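Local coordinates for protein putative polyketide cyclase (Bacillus cereus, PDB 3K0Z) that is of unknown function but, as a putative lipoprotein with a SnoaL-like, NTF2-like fold, may act as a polyketide cyclase, at residues Ile122-Ile127 and Leu147-Gln152; Val90-Cys95 and Thr114-Asp119; Ala109-Thr114 and Ala126-His131; Lys18-Thr23 and Glu96-Leu101. All blocks are in the same frame, centred on the assembly; numbering follows the deposited sequence. Where two conformers were deposited one is given.

Contact 1: residues Ile122-Ile127 and Leu147-Gln152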
loop_
_atom_site.group_PDB
_atom_site.type_symbol
_atom_site.label_atom_id
_atom_site.label_comp_id
_atom_site.label_asym_id
_atom_site.label_seq_id
_atom_site.Cartn_x
_atom_site.Cartn_y
_atom_site.Cartn_z
ATOM N N ILE A 122 6.847 -16.402 -11.179
ATOM C CA ILE A 122 7.025 -15.158 -10.468
ATOM C C ILE A 122 5.622 -14.639 -10.236
ATOM O O ILE A 122 4.803 -14.612 -11.153
ATOM C CB ILE A 122 7.809 -14.110 -11.306
ATOM C CG1 ILE A 122 9.250 -14.550 -11.487
ATOM C CG2 ILE A 122 7.798 -12.727 -10.640
ATOM C CD1 ILE A 122 10.016 -14.819 -10.180
ATOM N N ASP A 123 5.334 -14.235 -9.015
ATOM C CA ASP A 123 4.015 -13.722 -8.676
ATOM C C ASP A 123 4.140 -12.971 -7.366
ATOM O O ASP A 123 4.320 -13.585 -6.330
ATOM C CB ASP A 123 3.006 -14.854 -8.516
ATOM C CG ASP A 123 1.569 -14.349 -8.271
ATOM O OD1 ASP A 123 1.292 -13.111 -8.120
ATOM O OD2 ASP A 123 0.696 -15.231 -8.256
ATOM N N PHE A 124 4.108 -11.649 -7.432
ATOM C CA PHE A 124 4.206 -10.821 -6.242
ATOM C C PHE A 124 3.338 -9.595 -6.418
ATOM O O PHE A 124 2.975 -9.235 -7.543
ATOM C CB PHE A 124 5.674 -10.424 -5.893
ATOM C CG PHE A 124 6.320 -9.496 -6.897
ATOM C CD1 PHE A 124 6.939 -10.015 -8.045
ATOM C CD2 PHE A 124 6.311 -8.120 -6.711
ATOM C CE1 PHE A 124 7.511 -9.165 -8.981
ATOM C CE2 PHE A 124 6.902 -7.272 -7.647
ATOM C CZ PHE A 124 7.514 -7.803 -8.779
ATOM N N PHE A 125 3.034 -8.952 -5.302
ATOM C CA PHE A 125 2.192 -7.767 -5.321
ATOM C C PHE A 125 2.857 -6.469 -4.843
ATOM O O PHE A 125 3.949 -6.469 -4.266
ATOM C CB PHE A 125 0.905 -8.042 -4.562
ATOM C CG PHE A 125 1.023 -7.900 -3.091
ATOM C CD1 PHE A 125 1.453 -8.946 -2.322
ATOM C CD2 PHE A 125 0.657 -6.710 -2.453
ATOM C CE1 PHE A 125 1.554 -8.838 -0.945
ATOM C CE2 PHE A 125 0.747 -6.591 -1.074
ATOM C CZ PHE A 125 1.227 -7.694 -0.326
ATOM N N ALA A 126 2.189 -5.346 -5.127
ATOM C CA ALA A 126 2.678 -4.030 -4.702
ATOM C C ALA A 126 1.455 -3.180 -4.332
ATOM O O ALA A 126 0.326 -3.454 -4.786
ATOM C CB ALA A 126 3.491 -3.374 -5.830
ATOM N N ILE A 127 1.676 -2.174 -3.496
ATOM C CA ILE A 127 0.667 -1.138 -3.215
ATOM C C ILE A 127 1.341 0.233 -3.369
ATOM O O ILE A 127 2.450 0.451 -2.827
ATOM C CB ILE A 127 0.025 -1.226 -1.789
ATOM C CG1 ILE A 127 -0.550 -2.623 -1.507
ATOM C CG2 ILE A 127 -1.060 -0.154 -1.696
ATOM C CD1 ILE A 127 -1.056 -2.857 -0.071
ATOM N N LEU A 147 10.930 -9.021 -0.860
ATOM C CA LEU A 147 11.409 -10.219 -0.175
ATOM C C LEU A 147 10.800 -11.476 -0.873
ATOM O O LEU A 147 11.519 -12.436 -1.194
ATOM C CB LEU A 147 11.045 -10.146 1.323
ATOM C CG LEU A 147 11.589 -11.230 2.255
ATOM C CD1 LEU A 147 13.104 -11.281 2.223
ATOM C CD2 LEU A 147 11.089 -11.028 3.705
ATOM N N THR A 148 9.492 -11.424 -1.128
ATOM C CA THR A 148 8.794 -12.500 -1.825
ATOM C C THR A 148 9.433 -12.726 -3.189
ATOM O O THR A 148 9.817 -13.862 -3.503
ATOM C CB THR A 148 7.282 -12.251 -1.934
ATOM O OG1 THR A 148 6.720 -12.270 -0.609
ATOM C CG2 THR A 148 6.584 -13.339 -2.800
ATOM N N LEU A 149 9.603 -11.658 -3.968
ATOM C CA LEU A 149 10.359 -11.780 -5.238
ATOM C C LEU A 149 11.756 -12.419 -5.114
ATOM O O LEU A 149 12.086 -13.305 -5.862
ATOM C CB LEU A 149 10.513 -10.428 -5.931
ATOM C CG LEU A 149 11.295 -10.481 -7.268
ATOM C CD1 LEU A 149 10.779 -11.516 -8.279
ATOM C CD2 LEU A 149 11.266 -9.087 -7.889
ATOM N N LYS A 150 12.584 -11.930 -4.202
ATOM C CA LYS A 150 13.938 -12.456 -4.042
ATOM C C LYS A 150 13.896 -13.941 -3.658
ATOM O O LYS A 150 14.761 -14.745 -4.049
ATOM C CB LYS A 150 14.703 -11.624 -3.004
ATOM C CG LYS A 150 15.046 -10.192 -3.496
ATOM N N GLN A 151 12.862 -14.303 -2.911
ATOM C CA GLN A 151 12.662 -15.690 -2.524
ATOM C C GLN A 151 12.320 -16.513 -3.771
ATOM O O GLN A 151 12.930 -17.569 -4.024
ATOM C CB GLN A 151 11.603 -15.780 -1.407
ATOM C CG GLN A 151 12.208 -15.305 -0.073
ATOM C CD GLN A 151 11.196 -15.058 1.032
ATOM O OE1 GLN A 151 10.056 -14.694 0.774
ATOM N NE2 GLN A 151 11.633 -15.234 2.286
ATOM N N GLN A 152 11.419 -15.968 -4.587
ATOM C CA GLN A 152 11.023 -16.611 -5.845
ATOM C C GLN A 152 12.172 -16.721 -6.828
ATOM O O GLN A 152 12.218 -17.667 -7.608
ATOM C CB GLN A 152 9.843 -15.867 -6.492
ATOM C CG GLN A 152 8.544 -16.146 -5.754
ATOM C CD GLN A 152 7.378 -15.308 -6.239
ATOM O OE1 GLN A 152 7.522 -14.445 -7.129
ATOM N NE2 GLN A 152 6.202 -15.533 -5.624
#
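Q152 presents its carboxamide to the backbone of D123, and this pair of hydrogen bonds fastens the C-terminal helix 146-152 to strand 120-133 of the NTF2-like alpha+beta fold, helix and strand running antiparallel. With CG anti to its carbonyl carbon (chi1 -74°) and an extended chain beyond, the glutamine reaches the strand with both polar atoms. OE1 accepts from D123 N at 2.9 Å in a nearly straight bond, and NE2 donates to D123 O at 2.8 Å. That oxygen lies close to the amide plane of Q152, whereas NE2 itself stands above the carbonyl plane of D123. Both ends of the amide hold D123, which fixes which way it is flipped. Beside it is an apolar patch. L149 CD1 meets I122 CD1 at 3.9 Å, and L149 CD2 touches F124 CE1 at 3.9 Å. L149 CB lies over one face of the F124 ring, offset toward the rim, while I122 CG2 sits in plane at the ring edge. F86 of helix 76-87 touches both F124 and L149, and a bound NHE molecule, probably from the crystallisation liquor, lies near L149 and may mark a pocket. T148, whose OG1 bonds to D145, brings its methyl to the strand, CG2 lying 4.2 Å from D123 O.

Contact 2: residues Val90-Cys95 and Thr114-Asp119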
loop_
_atom_site.group_PDB
_atom_site.type_symbol
_atom_site.label_atom_id
_atom_site.label_comp_id
_atom_site.label_asym_id
_atom_site.label_seq_id
_atom_site.Cartn_x
_atom_site.Cartn_y
_atom_site.Cartn_z
ATOM N N VAL A 90 14.376 -10.394 -15.028
ATOM C CA VAL A 90 13.039 -10.968 -15.292
ATOM C C VAL A 90 12.395 -10.255 -16.473
ATOM O O VAL A 90 11.503 -9.445 -16.285
ATOM C CB VAL A 90 12.071 -10.819 -14.064
ATOM C CG1 VAL A 90 10.730 -11.558 -14.283
ATOM C CG2 VAL A 90 12.739 -11.359 -12.780
ATOM N N PRO A 91 12.838 -10.573 -17.693
ATOM C CA PRO A 91 12.201 -9.945 -18.839
ATOM C C PRO A 91 10.768 -10.425 -19.093
ATOM O O PRO A 91 9.982 -9.672 -19.645
ATOM C CB PRO A 91 13.118 -10.310 -20.013
ATOM C CG PRO A 91 13.854 -11.501 -19.582
ATOM C CD PRO A 91 13.940 -11.460 -18.077
ATOM N N ASN A 92 10.421 -11.657 -18.720
ATOM C CA ASN A 92 9.033 -12.093 -18.849
ATOM C C ASN A 92 8.260 -11.674 -17.593
ATOM O O ASN A 92 8.087 -12.476 -16.652
ATOM C CB ASN A 92 8.936 -13.593 -19.031
ATOM C CG ASN A 92 7.517 -14.052 -19.274
ATOM O OD1 ASN A 92 6.691 -13.299 -19.811
ATOM N ND2 ASN A 92 7.214 -15.277 -18.863
ATOM N N ILE A 93 7.793 -10.430 -17.606
ATOM C CA ILE A 93 7.091 -9.803 -16.503
ATOM C C ILE A 93 5.889 -8.994 -17.028
ATOM O O ILE A 93 5.968 -8.411 -18.101
ATOM C CB ILE A 93 8.044 -8.836 -15.698
ATOM C CG1 ILE A 93 7.414 -8.484 -14.342
ATOM C CG2 ILE A 93 8.423 -7.570 -16.557
ATOM C CD1 ILE A 93 7.287 -9.677 -13.367
ATOM N N HIS A 94 4.809 -8.971 -16.234
ATOM C CA HIS A 94 3.531 -8.368 -16.601
ATOM C C HIS A 94 2.912 -7.752 -15.362
ATOM O O HIS A 94 2.961 -8.367 -14.275
ATOM C CB HIS A 94 2.633 -9.486 -17.160
ATOM C CG HIS A 94 3.296 -10.263 -18.261
ATOM N ND1 HIS A 94 3.290 -9.836 -19.569
ATOM C CD2 HIS A 94 4.056 -11.383 -18.233
ATOM C CE1 HIS A 94 3.988 -10.680 -20.307
ATOM N NE2 HIS A 94 4.467 -11.625 -19.519
ATOM N N CYS A 95 2.295 -6.583 -15.531
ATOM C CA CYS A 95 1.697 -5.818 -14.422
ATOM C C CYS A 95 0.192 -5.642 -14.656
ATOM O O CYS A 95 -0.184 -5.233 -15.743
ATOM C CB CYS A 95 2.365 -4.443 -14.378
ATOM S SG CYS A 95 1.685 -3.344 -13.116
ATOM N N THR A 114 3.325 -10.654 -12.464
ATOM C CA THR A 114 3.444 -12.073 -12.729
ATOM C C THR A 114 4.358 -12.333 -13.921
ATOM O O THR A 114 4.517 -11.494 -14.814
ATOM C CB THR A 114 2.070 -12.722 -13.017
ATOM O OG1 THR A 114 1.513 -12.096 -14.160
ATOM C CG2 THR A 114 1.115 -12.512 -11.860
ATOM N N GLY A 115 4.981 -13.504 -13.917
ATOM C CA GLY A 115 5.851 -13.875 -15.023
ATOM C C GLY A 115 6.615 -15.153 -14.704
ATOM O O GLY A 115 6.106 -16.033 -14.002
ATOM N N THR A 116 7.837 -15.254 -15.210
ATOM C CA THR A 116 8.636 -16.404 -14.940
ATOM C C THR A 116 10.081 -16.018 -14.835
ATOM O O THR A 116 10.492 -15.007 -15.339
ATOM C CB THR A 116 8.509 -17.447 -16.062
ATOM O OG1 THR A 116 8.977 -16.886 -17.285
ATOM C CG2 THR A 116 7.031 -17.954 -16.262
ATOM N N HIS A 117 10.853 -16.875 -14.188
ATOM C CA HIS A 117 12.297 -16.695 -14.040
ATOM C C HIS A 117 12.815 -18.091 -13.960
ATOM O O HIS A 117 12.321 -18.880 -13.169
ATOM C CB HIS A 117 12.643 -15.958 -12.757
ATOM C CG HIS A 117 14.108 -15.876 -12.504
ATOM N ND1 HIS A 117 14.930 -15.025 -13.216
ATOM C CD2 HIS A 117 14.916 -16.582 -11.680
ATOM C CE1 HIS A 117 16.178 -15.192 -12.818
ATOM N NE2 HIS A 117 16.200 -16.134 -11.891
ATOM N N ASN A 118 13.785 -18.393 -14.799
ATOM C CA ASN A 118 14.235 -19.737 -15.001
ATOM C C ASN A 118 13.014 -20.620 -15.240
ATOM O O ASN A 118 12.145 -20.289 -16.058
ATOM C CB ASN A 118 15.123 -20.201 -13.835
ATOM C CG ASN A 118 16.412 -19.393 -13.735
ATOM O OD1 ASN A 118 16.892 -18.831 -14.727
ATOM N ND2 ASN A 118 16.980 -19.331 -12.535
ATOM N N ASP A 119 12.902 -21.728 -14.537
ATOM C CA ASP A 119 11.762 -22.595 -14.765
ATOM C C ASP A 119 10.768 -22.372 -13.629
ATOM O O ASP A 119 10.113 -23.314 -13.203
ATOM C CB ASP A 119 12.224 -24.060 -14.817
HETATM O O HOH W 1 11.809 -13.717 -17.308
HETATM O O HOH W 2 0.503 -9.858 -13.794
#
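N92 and T116 cross with their polar ends together: ND2 of the asparagine donates to T116 OG1 at 2.9 Å, and the hydroxyl oxygen lies in the amide plane. N92 CG is anti to its own backbone N (chi1 -176°), and the other end of the amide turns to H94, whose NE2 donates to N92 OD1 at 2.8 Å with the acceptor tilted from the imidazole plane. The amide is thus held at both ends, its rotation set by the imidazole and the hydroxyl. H94 in turn brings its ring edge to the T114 carbonyl, CD2 being 3.5 Å from T114 O. These side chains lie at the open end of the antiparallel beta hairpin of strands 93-103 and 106-117, where N92 centres an inverse gamma turn leading into the first strand. I93 and G115 form a non-hydrogen-bonded pair, H94 and T114 a hydrogen-bonded one in which H94 N to T114 O is weak. N92 O accepts from T116 N and also receives a CA-H...O contact from G115 CA at 3.1 Å. One water takes the N-H of N92 and donates to T116 O; another joins H94 O to T114 OG1. V90 CG1 packs against T116 O at 3.6 Å, and H117 ND1 bonds to I89 O.

Contact 3: residues Ala109-Thr114 and Ala126-His131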
loop_
_atom_site.group_PDB
_atom_site.type_symbol
_atom_site.label_atom_id
_atom_site.label_comp_id
_atom_site.label_asym_id
_atom_site.label_seq_id
_atom_site.Cartn_x
_atom_site.Cartn_y
_atom_site.Cartn_z
ATOM N N ALA A 109 -3.294 2.299 -5.626
ATOM C CA ALA A 109 -3.328 1.168 -6.543
ATOM C C ALA A 109 -2.753 -0.061 -5.873
ATOM O O ALA A 109 -1.684 0.035 -5.223
ATOM C CB ALA A 109 -2.517 1.475 -7.876
ATOM N N ARG A 110 -3.430 -1.202 -6.050
ATOM C CA ARG A 110 -2.884 -2.471 -5.647
ATOM C C ARG A 110 -2.575 -3.240 -6.927
ATOM O O ARG A 110 -3.477 -3.490 -7.755
ATOM C CB ARG A 110 -3.861 -3.259 -4.768
ATOM C CG ARG A 110 -3.383 -4.618 -4.351
ATOM C CD ARG A 110 -4.284 -5.261 -3.252
ATOM N NE ARG A 110 -5.644 -5.567 -3.690
ATOM C CZ ARG A 110 -5.998 -6.650 -4.360
ATOM N NH1 ARG A 110 -5.102 -7.523 -4.764
ATOM N NH2 ARG A 110 -7.275 -6.837 -4.669
ATOM N N LEU A 111 -1.329 -3.642 -7.063
ATOM C CA LEU A 111 -0.826 -4.283 -8.284
ATOM C C LEU A 111 -0.469 -5.746 -8.127
ATOM O O LEU A 111 -0.184 -6.200 -7.007
ATOM C CB LEU A 111 0.426 -3.543 -8.760
ATOM C CG LEU A 111 0.340 -2.032 -9.088
ATOM C CD1 LEU A 111 -0.968 -1.616 -9.912
ATOM C CD2 LEU A 111 0.559 -1.121 -7.852
ATOM N N SER A 112 -0.570 -6.508 -9.229
ATOM C CA SER A 112 -0.060 -7.877 -9.277
ATOM C C SER A 112 0.984 -7.912 -10.397
ATOM O O SER A 112 0.767 -7.330 -11.470
ATOM C CB SER A 112 -1.176 -8.915 -9.491
ATOM O OG SER A 112 -2.003 -8.529 -10.567
ATOM N N PHE A 113 2.144 -8.490 -10.102
ATOM C CA PHE A 113 3.214 -8.668 -11.074
ATOM C C PHE A 113 3.413 -10.163 -11.233
ATOM O O PHE A 113 3.665 -10.870 -10.236
ATOM C CB PHE A 113 4.519 -8.055 -10.578
ATOM C CG PHE A 113 4.546 -6.566 -10.625
ATOM C CD1 PHE A 113 4.974 -5.901 -11.783
ATOM C CD2 PHE A 113 4.164 -5.821 -9.519
ATOM C CE1 PHE A 113 4.992 -4.512 -11.827
ATOM C CE2 PHE A 113 4.192 -4.421 -9.553
ATOM C CZ PHE A 113 4.586 -3.774 -10.720
ATOM N N THR A 114 3.325 -10.654 -12.464
ATOM C CA THR A 114 3.444 -12.073 -12.729
ATOM C C THR A 114 4.358 -12.333 -13.921
ATOM O O THR A 114 4.517 -11.494 -14.814
ATOM C CB THR A 114 2.070 -12.722 -13.017
ATOM O OG1 THR A 114 1.513 -12.096 -14.160
ATOM C CG2 THR A 114 1.115 -12.512 -11.860
ATOM N N ALA A 126 2.189 -5.346 -5.127
ATOM C CA ALA A 126 2.678 -4.030 -4.702
ATOM C C ALA A 126 1.455 -3.180 -4.332
ATOM O O ALA A 126 0.326 -3.454 -4.786
ATOM C CB ALA A 126 3.491 -3.374 -5.830
ATOM N N ILE A 127 1.676 -2.174 -3.496
ATOM C CA ILE A 127 0.667 -1.138 -3.215
ATOM C C ILE A 127 1.341 0.233 -3.369
ATOM O O ILE A 127 2.450 0.451 -2.827
ATOM C CB ILE A 127 0.025 -1.226 -1.789
ATOM C CG1 ILE A 127 -0.550 -2.623 -1.507
ATOM C CG2 ILE A 127 -1.060 -0.154 -1.696
ATOM C CD1 ILE A 127 -1.056 -2.857 -0.071
ATOM N N ASP A 128 0.685 1.143 -4.103
ATOM C CA ASP A 128 1.218 2.466 -4.355
ATOM C C ASP A 128 0.194 3.496 -3.978
ATOM O O ASP A 128 -0.999 3.292 -4.201
ATOM C CB ASP A 128 1.488 2.726 -5.836
ATOM C CG ASP A 128 2.499 1.779 -6.479
ATOM O OD1 ASP A 128 2.965 0.783 -5.853
ATOM O OD2 ASP A 128 2.862 2.064 -7.652
ATOM N N ILE A 129 0.662 4.609 -3.443
ATOM C CA ILE A 129 -0.177 5.776 -3.191
ATOM C C ILE A 129 0.371 6.879 -4.113
ATOM O O ILE A 129 1.551 7.261 -4.025
ATOM C CB ILE A 129 -0.126 6.252 -1.740
ATOM C CG1 ILE A 129 -0.731 5.178 -0.818
ATOM C CG2 ILE A 129 -0.893 7.589 -1.619
ATOM C CD1 ILE A 129 -0.386 5.366 0.650
ATOM N N LEU A 130 -0.500 7.360 -4.984
ATOM C CA LEU A 130 -0.154 8.393 -5.963
ATOM C C LEU A 130 -0.842 9.717 -5.640
ATOM O O LEU A 130 -2.019 9.720 -5.349
ATOM C CB LEU A 130 -0.619 7.937 -7.328
ATOM C CG LEU A 130 -0.249 6.546 -7.835
ATOM C CD1 LEU A 130 -1.051 6.319 -9.137
ATOM C CD2 LEU A 130 1.240 6.297 -8.057
ATOM N N HIS A 131 -0.106 10.829 -5.720
ATOM C CA HIS A 131 -0.674 12.163 -5.594
ATOM C C HIS A 131 -0.813 12.691 -7.019
ATOM O O HIS A 131 0.175 12.734 -7.775
ATOM C CB HIS A 131 0.255 13.045 -4.830
ATOM C CG HIS A 131 -0.412 14.171 -4.114
ATOM N ND1 HIS A 131 0.247 14.926 -3.166
ATOM C CD2 HIS A 131 -1.679 14.645 -4.165
ATOM C CE1 HIS A 131 -0.585 15.838 -2.688
ATOM N NE2 HIS A 131 -1.760 15.688 -3.279
#
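The F113 ring meets A126 with its edge: A126 CB lies in the ring plane, 3.9 Å from CE2, so the phenyl reaches the neighbouring strand by its rim. The ring also meets that of F124, the two planes nearly parallel, at about 10°. A second flat group is the D128 carboxylate; the L111 and D128 side chains cross at about a right angle, L111 CD2 standing 3.7 Å from both D128 CG and D128 OD1. This methyl covers part of a buried acid whose OD2 is hydrogen-bonded to Y44 OH of helix 30-49, and the same tyrosine touches A109 and L111. H142 of strand 136-144 also touches D128.

A109, L111, A126 and D128 share the face that packs toward helix 30-49. R110 and I127 occupy the opposite face, where I127 CG2 lies 3.6 Å from A109 O and R110 CG passes 3.9 Å from A126 O. The arginine chain bends at chi3 (65°), which turns NE; its end leads away from the strand pair and makes a cation-pi contact with W141 of the second subunit, while I127 packs on I127 of that subunit. Two hydrogen-bonded pairs, A109 with D128 and L111 with A126, flank the non-hydrogen-bonded pair R110 with I127; the longest of the four backbone bonds, A126 N to L111 O at 3.1 Å, has its donor above the carbonyl plane. This is part of an antiparallel hairpin in the curved sheet of the NTF2-like fold, one face set against a helix and the other against the partner subunit.

Contact 4: residues Lys18-Thr23 and Glu96-Leu101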
loop_
_atom_site.group_PDB
_atom_site.type_symbol
_atom_site.label_atom_id
_atom_site.label_comp_id
_atom_site.label_asym_id
_atom_site.label_seq_id
_atom_site.Cartn_x
_atom_site.Cartn_y
_atom_site.Cartn_z
ATOM N N LYS A 18 -6.370 -2.384 -17.063
ATOM C CA LYS A 18 -7.669 -1.988 -16.558
ATOM C C LYS A 18 -7.856 -2.478 -15.144
ATOM O O LYS A 18 -7.612 -3.643 -14.823
ATOM C CB LYS A 18 -8.776 -2.470 -17.474
ATOM C CG LYS A 18 -8.737 -1.733 -18.817
ATOM C CD LYS A 18 -9.793 -2.202 -19.746
ATOM C CE LYS A 18 -9.689 -1.547 -21.102
ATOM N NZ LYS A 18 -10.914 -1.941 -21.890
ATOM N N PRO A 19 -8.257 -1.575 -14.261
ATOM C CA PRO A 19 -8.488 -2.024 -12.888
ATOM C C PRO A 19 -9.540 -3.108 -12.811
ATOM O O PRO A 19 -10.570 -3.003 -13.467
ATOM C CB PRO A 19 -8.987 -0.771 -12.192
ATOM C CG PRO A 19 -8.432 0.379 -13.036
ATOM C CD PRO A 19 -8.525 -0.138 -14.437
ATOM N N LYS A 20 -9.267 -4.154 -12.031
ATOM C CA LYS A 20 -10.197 -5.233 -11.841
ATOM C C LYS A 20 -11.319 -4.824 -10.888
ATOM O O LYS A 20 -12.421 -5.370 -10.967
ATOM C CB LYS A 20 -9.493 -6.477 -11.299
ATOM C CG LYS A 20 -8.522 -7.090 -12.264
ATOM C CD LYS A 20 -8.276 -8.564 -11.942
ATOM C CE LYS A 20 -6.947 -9.025 -12.523
ATOM N NZ LYS A 20 -6.620 -8.378 -13.834
ATOM N N ALA A 21 -11.028 -3.884 -9.992
ATOM C CA ALA A 21 -12.012 -3.314 -9.049
ATOM C C ALA A 21 -11.630 -1.851 -8.828
ATOM O O ALA A 21 -10.452 -1.486 -8.934
ATOM C CB ALA A 21 -12.011 -4.092 -7.725
HETATM N N MSE A 22 -12.620 -1.002 -8.584
HETATM C CA MSE A 22 -12.376 0.407 -8.309
HETATM C C MSE A 22 -13.396 0.974 -7.372
HETATM O O MSE A 22 -14.565 0.608 -7.459
HETATM C CB MSE A 22 -12.540 1.262 -9.581
HETATM C CG MSE A 22 -11.416 1.307 -10.474
HETATM SE SE MSE A 22 -11.658 2.627 -11.921
HETATM C CE MSE A 22 -13.016 1.974 -12.794
ATOM N N THR A 23 -12.958 1.911 -6.538
ATOM C CA THR A 23 -13.820 2.724 -5.741
ATOM C C THR A 23 -13.474 4.196 -6.022
ATOM O O THR A 23 -12.332 4.647 -5.824
ATOM C CB THR A 23 -13.651 2.389 -4.242
ATOM O OG1 THR A 23 -13.981 1.014 -4.036
ATOM C CG2 THR A 23 -14.524 3.267 -3.395
ATOM N N GLU A 96 -0.629 -5.948 -13.641
ATOM C CA GLU A 96 -2.073 -5.753 -13.663
ATOM C C GLU A 96 -2.518 -4.945 -12.442
ATOM O O GLU A 96 -1.894 -5.022 -11.388
ATOM C CB GLU A 96 -2.753 -7.098 -13.664
ATOM C CG GLU A 96 -2.586 -7.858 -14.952
ATOM C CD GLU A 96 -3.661 -8.984 -15.085
ATOM O OE1 GLU A 96 -3.721 -9.898 -14.236
ATOM O OE2 GLU A 96 -4.474 -8.912 -16.030
ATOM N N ILE A 97 -3.556 -4.134 -12.609
ATOM C CA ILE A 97 -4.128 -3.352 -11.534
ATOM C C ILE A 97 -5.286 -4.162 -10.901
ATOM O O ILE A 97 -6.352 -4.412 -11.539
ATOM C CB ILE A 97 -4.680 -1.957 -12.057
ATOM C CG1 ILE A 97 -3.616 -1.143 -12.811
ATOM C CG2 ILE A 97 -5.345 -1.138 -10.892
ATOM C CD1 ILE A 97 -4.200 0.114 -13.550
ATOM N N GLU A 98 -5.060 -4.621 -9.681
ATOM C CA GLU A 98 -6.080 -5.332 -8.951
ATOM C C GLU A 98 -7.156 -4.438 -8.355
ATOM O O GLU A 98 -8.341 -4.805 -8.344
ATOM C CB GLU A 98 -5.489 -6.205 -7.858
ATOM C CG GLU A 98 -4.488 -7.233 -8.352
ATOM C CD GLU A 98 -5.114 -8.293 -9.232
ATOM O OE1 GLU A 98 -6.249 -8.697 -8.945
ATOM O OE2 GLU A 98 -4.491 -8.706 -10.220
ATOM N N ASP A 99 -6.795 -3.269 -7.885
ATOM C CA ASP A 99 -7.778 -2.412 -7.244
ATOM C C ASP A 99 -7.254 -0.971 -7.319
ATOM O O ASP A 99 -6.046 -0.741 -7.291
ATOM C CB ASP A 99 -8.023 -2.902 -5.822
ATOM C CG ASP A 99 -9.292 -2.308 -5.160
ATOM O OD1 ASP A 99 -10.093 -1.610 -5.814
ATOM O OD2 ASP A 99 -9.448 -2.546 -3.930
ATOM N N LEU A 100 -8.163 -0.042 -7.559
ATOM C CA LEU A 100 -7.874 1.371 -7.606
ATOM C C LEU A 100 -8.850 2.155 -6.739
ATOM O O LEU A 100 -10.082 2.114 -6.984
ATOM C CB LEU A 100 -7.982 1.839 -9.059
ATOM C CG LEU A 100 -7.099 2.958 -9.520
ATOM C CD1 LEU A 100 -5.565 2.540 -9.422
ATOM C CD2 LEU A 100 -7.524 3.432 -10.927
ATOM N N LEU A 101 -8.333 2.899 -5.760
ATOM C CA LEU A 101 -9.182 3.704 -4.800
ATOM C C LEU A 101 -8.906 5.184 -5.060
ATOM O O LEU A 101 -7.765 5.657 -4.882
ATOM C CB LEU A 101 -8.860 3.364 -3.365
ATOM C CG LEU A 101 -8.760 1.845 -3.184
ATOM C CD1 LEU A 101 -8.198 1.498 -1.741
ATOM C CD2 LEU A 101 -10.123 1.178 -3.499
HETATM O O HOH W 3 -5.105 -4.703 -15.008
HETATM O O HOH W 4 -12.528 -1.217 -4.873
#
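P19 lies alongside I97 and packs its ring into the close side of the contact: CB is 3.9 Å from I97 CG2, and CG is 3.8 Å from L100 CD2. I97 CG2 is anti to its backbone N, which sets it alongside the proline ring. M22, a selenomethionine, runs beside L100, with CG 3.8 Å from L100 CB, and its chain bends at chi3 (-64°); V37 of helix 30-49 and L12 also touch this residue. This side faces that helix, which also touches I97 and L100. T23 CB meets L101 CD2 at 3.8 Å, and both residues pack on the second subunit, at V103 and T108.

The other side is wetter and charged. In one of its two deposited conformers, and so doubtfully, K20 stretches beside E98 and ends in a salt bridge to E96, NZ to OE2 at 3.1 Å with a weak hydrogen bond. E98 OE2 has its own partner in S112 OG. A water bridges T23 OG1 and D99 OD1; D99 OD2 forms a salt bridge with K106 of the second subunit.

Backbone bonds run from K20 N to I97 O, from L100 N to A21 O and from T23 N to L100 O, and a water joins K18 O to I97 N. E98 and D99 both face R110 in a classic beta bulge, and beyond it short strand 22-24 joins as a parallel edge strand to the mixed sheet of this NTF2-like fold.

In the fold
From the N terminus, contact 4 comes first and closes the longest loop, bringing 18-23 beside 96-101 across 72 residues that include helices 30-49 and 76-87. Contact 2 opens at 90-95 before that loop ends, so the two cross, and it shuts the hairpin of strands 93-103 and 106-117 at its open end. Contact 3 pairs the second of these strands with 120-133 and crosses contact 2, sharing T114 with it. Contact 1 starts on the stretch where contact 3 ends, sharing A126 and I127, and brings in helix 146-152. Edge strand, two successive hairpins and C-terminal helix are thus joined through one sheet; contacts 1, 3 and 4 also touch the second subunit.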